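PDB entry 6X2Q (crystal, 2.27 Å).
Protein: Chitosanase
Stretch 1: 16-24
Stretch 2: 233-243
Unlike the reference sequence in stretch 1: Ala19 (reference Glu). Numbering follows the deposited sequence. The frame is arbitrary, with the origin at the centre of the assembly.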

# COMPACT_ATOMS: atom_id res chain seq x y z
N SER A 16 7.50 3.73 -0.93
CA SER A 16 7.58 4.53 -2.15
C SER A 16 8.59 3.92 -3.13
O SER A 16 8.31 3.80 -4.32
CB SER A 16 7.93 5.97 -1.79
OG SER A 16 7.87 6.78 -2.95
N ILE A 17 9.76 3.51 -2.63
CA ILE A 17 10.73 2.83 -3.48
C ILE A 17 10.16 1.52 -3.99
O ILE A 17 10.29 1.20 -5.18
CB ILE A 17 12.05 2.62 -2.71
CG1 ILE A 17 12.78 3.95 -2.53
CG2 ILE A 17 12.94 1.61 -3.45
CD1 ILE A 17 13.90 3.89 -1.50
N PHE A 18 9.51 0.75 -3.12
CA PHE A 18 8.91 -0.51 -3.53
C PHE A 18 8.04 -0.32 -4.76
O PHE A 18 8.10 -1.11 -5.70
CB PHE A 18 8.07 -1.11 -2.40
CG PHE A 18 8.89 -1.77 -1.33
CD1 PHE A 18 10.26 -1.90 -1.47
CD2 PHE A 18 8.28 -2.25 -0.18
CE1 PHE A 18 11.02 -2.49 -0.48
CE2 PHE A 18 9.03 -2.86 0.81
CZ PHE A 18 10.40 -2.99 0.66
N ALA A 19 7.25 0.74 -4.77
CA ALA A 19 6.21 0.89 -5.77
C ALA A 19 6.65 1.73 -6.96
O ALA A 19 6.19 1.48 -8.08
CB ALA A 19 4.97 1.53 -5.13
N ASN A 20 7.52 2.71 -6.76
CA ASN A 20 7.84 3.69 -7.80
C ASN A 20 9.34 3.92 -7.98
O ASN A 20 9.72 4.82 -8.73
CB ASN A 20 7.17 5.02 -7.50
CG ASN A 20 5.66 4.91 -7.46
OD1 ASN A 20 5.01 5.49 -6.60
ND2 ASN A 20 5.10 4.13 -8.38
N ASN A 21 10.18 3.15 -7.29
CA ASN A 21 11.65 3.27 -7.37
C ASN A 21 12.15 4.67 -7.01
O ASN A 21 13.16 5.14 -7.56
CB ASN A 21 12.17 2.85 -8.74
CG ASN A 21 13.63 2.43 -8.69
OD1 ASN A 21 14.14 2.05 -7.63
ND2 ASN A 21 14.32 2.51 -9.83
N THR A 22 11.49 5.34 -6.06
CA THR A 22 12.00 6.63 -5.61
C THR A 22 11.50 6.85 -4.20
O THR A 22 10.35 6.50 -3.91
CB THR A 22 11.55 7.79 -6.52
OG1 THR A 22 11.84 9.04 -5.89
CG2 THR A 22 10.05 7.74 -6.79
N PRO A 23 12.29 7.45 -3.30
CA PRO A 23 11.80 7.72 -1.95
C PRO A 23 10.83 8.90 -1.88
O PRO A 23 10.20 9.08 -0.84
CB PRO A 23 13.08 8.01 -1.16
CG PRO A 23 13.98 8.63 -2.18
CD PRO A 23 13.65 7.98 -3.51
N GLU A 24 10.67 9.64 -2.97
CA GLU A 24 9.71 10.77 -3.00
C GLU A 24 8.29 10.24 -3.20
O GLU A 24 8.05 9.58 -4.19
CB GLU A 24 10.08 11.80 -4.06
N THR A 233 15.64 -2.72 -4.30
CA THR A 233 14.62 -3.55 -4.92
C THR A 233 14.70 -3.60 -6.44
O THR A 233 14.53 -4.67 -7.03
CB THR A 233 13.24 -3.03 -4.50
OG1 THR A 233 13.21 -2.84 -3.08
CG2 THR A 233 12.14 -4.01 -4.93
N TRP A 234 14.95 -2.46 -7.09
CA TRP A 234 14.90 -2.38 -8.55
C TRP A 234 16.27 -2.19 -9.18
O TRP A 234 16.36 -1.73 -10.32
CB TRP A 234 13.97 -1.25 -8.99
CG TRP A 234 12.58 -1.36 -8.47
CD1 TRP A 234 12.04 -0.68 -7.41
CD2 TRP A 234 11.54 -2.18 -9.00
NE1 TRP A 234 10.72 -1.04 -7.25
CE2 TRP A 234 10.38 -1.95 -8.22
CE3 TRP A 234 11.46 -3.08 -10.08
CZ2 TRP A 234 9.16 -2.60 -8.47
CZ3 TRP A 234 10.25 -3.73 -10.32
CH2 TRP A 234 9.12 -3.49 -9.52
N GLY A 235 17.33 -2.52 -8.45
CA GLY A 235 18.68 -2.31 -8.95
C GLY A 235 19.32 -1.07 -8.37
O GLY A 235 20.47 -1.11 -7.93
N ASP A 236 18.59 0.04 -8.34
CA ASP A 236 19.11 1.28 -7.78
C ASP A 236 19.26 1.17 -6.27
O ASP A 236 18.35 0.69 -5.58
CB ASP A 236 18.19 2.45 -8.13
CG ASP A 236 17.97 2.57 -9.61
OD1 ASP A 236 18.70 3.35 -10.25
OD2 ASP A 236 17.06 1.88 -10.12
N VAL A 237 20.39 1.62 -5.74
CA VAL A 237 20.68 1.52 -4.32
C VAL A 237 20.27 2.81 -3.64
O VAL A 237 20.69 3.90 -4.06
CB VAL A 237 22.16 1.21 -4.07
CG1 VAL A 237 22.43 1.09 -2.57
CG2 VAL A 237 22.55 -0.08 -4.76
N PHE A 238 19.45 2.69 -2.59
CA PHE A 238 19.01 3.83 -1.79
C PHE A 238 19.45 3.60 -0.36
O PHE A 238 19.27 2.50 0.18
CB PHE A 238 17.49 4.00 -1.84
CG PHE A 238 16.99 4.57 -3.11
CD1 PHE A 238 17.13 5.93 -3.38
CD2 PHE A 238 16.38 3.76 -4.06
CE1 PHE A 238 16.66 6.46 -4.57
CE2 PHE A 238 15.92 4.29 -5.25
CZ PHE A 238 16.06 5.64 -5.50
N ILE A 239 20.01 4.63 0.26
CA ILE A 239 20.33 4.62 1.68
C ILE A 239 19.35 5.55 2.37
O ILE A 239 19.25 6.74 2.02
CB ILE A 239 21.79 5.02 1.95
CG1 ILE A 239 22.75 4.04 1.27
CG2 ILE A 239 22.06 4.98 3.44
CD1 ILE A 239 22.76 2.66 1.92
N LEU A 240 18.61 5.01 3.33
CA LEU A 240 17.54 5.72 4.02
C LEU A 240 17.88 5.87 5.50
O LEU A 240 18.56 5.01 6.07
CB LEU A 240 16.21 4.97 3.87
CG LEU A 240 15.90 4.59 2.43
CD1 LEU A 240 14.66 3.76 2.38
CD2 LEU A 240 15.77 5.83 1.57
N PRO A 241 17.42 6.95 6.14
CA PRO A 241 16.59 8.00 5.55
C PRO A 241 17.38 8.94 4.64
O PRO A 241 18.58 9.12 4.84
CB PRO A 241 16.05 8.76 6.78
CG PRO A 241 17.11 8.56 7.83
CD PRO A 241 17.72 7.20 7.57
N ILE A 242 16.72 9.51 3.63
CA ILE A 242 17.34 10.50 2.77
C ILE A 242 17.18 11.87 3.42
O ILE A 242 16.10 12.21 3.94
CB ILE A 242 16.73 10.47 1.35
CG1 ILE A 242 17.11 9.16 0.64
CG2 ILE A 242 17.19 11.67 0.53
CD1 ILE A 242 18.58 9.06 0.18
N ARG A 243 18.26 12.65 3.39
CA ARG A 243 18.41 13.88 4.16
C ARG A 243 18.76 15.07 3.27
O ARG A 243 19.41 14.91 2.23
CB ARG A 243 19.49 13.70 5.24
CG ARG A 243 20.95 13.57 4.74
CD ARG A 243 21.16 12.41 3.74
NE ARG A 243 22.50 11.84 3.79
CZ ARG A 243 23.58 12.38 3.23
NH1 ARG A 243 23.47 13.53 2.57
NH2 ARG A 243 24.76 11.79 3.34

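The end of a helix packs against the C-terminal tail of the same chain, burying 536 Å² over both sides. Polar contacts gather around the helix end. Trp234, chi1 m and chi2 101°, lays its ring edge against two helix carbonyls. Trp234 NE1 donates to Phe18 O at 3.0 Å and, in a weak bond, to Ile17 O at 3.1 Å; one N-H is shared, and the angles are bent, 139° and 130°. Ile17 O also accepts from Asn21 N, at 2.9 Å. Asn21 leaves helical geometry with positive phi, and its CA-to-CB bond points toward the tail. With chi1 t, Asn21 ND2 reaches Asp236 OD2 at 2.8 Å in a nearly straight hydrogen bond. Asp236, chi1 m, offers a carboxylate oxygen as acceptor to the amide NH2 of Asn21.

The apolar part centres on Phe238, from the strand. Phe238 has chi1 m, and its CA-to-CB bond points toward the helix stretch, where the ring meets Ile17 and Pro23. The CA-to-CB bond of Ile17 points sideways, but its m,t conformation brings Ile17 CD1 to 3.6 Å from Phe238 CG and 4.0 Å from Leu240 CD1. Ile17 CG1 lies over one face of the Phe238 ring. Pro23 CD is 3.5 Å from Phe238 CE1; the compact proline ring also approaches Ile242, and Pro23 CG lies 4.2 Å from Ile242 CG1. The CA-to-CB bond of Phe18 points away, yet its ring edge returns, Phe18 CE1 lying 3.4 Å from Thr233 OG1. Leu240 and Ile17 are buried, suiting their apolar side chains.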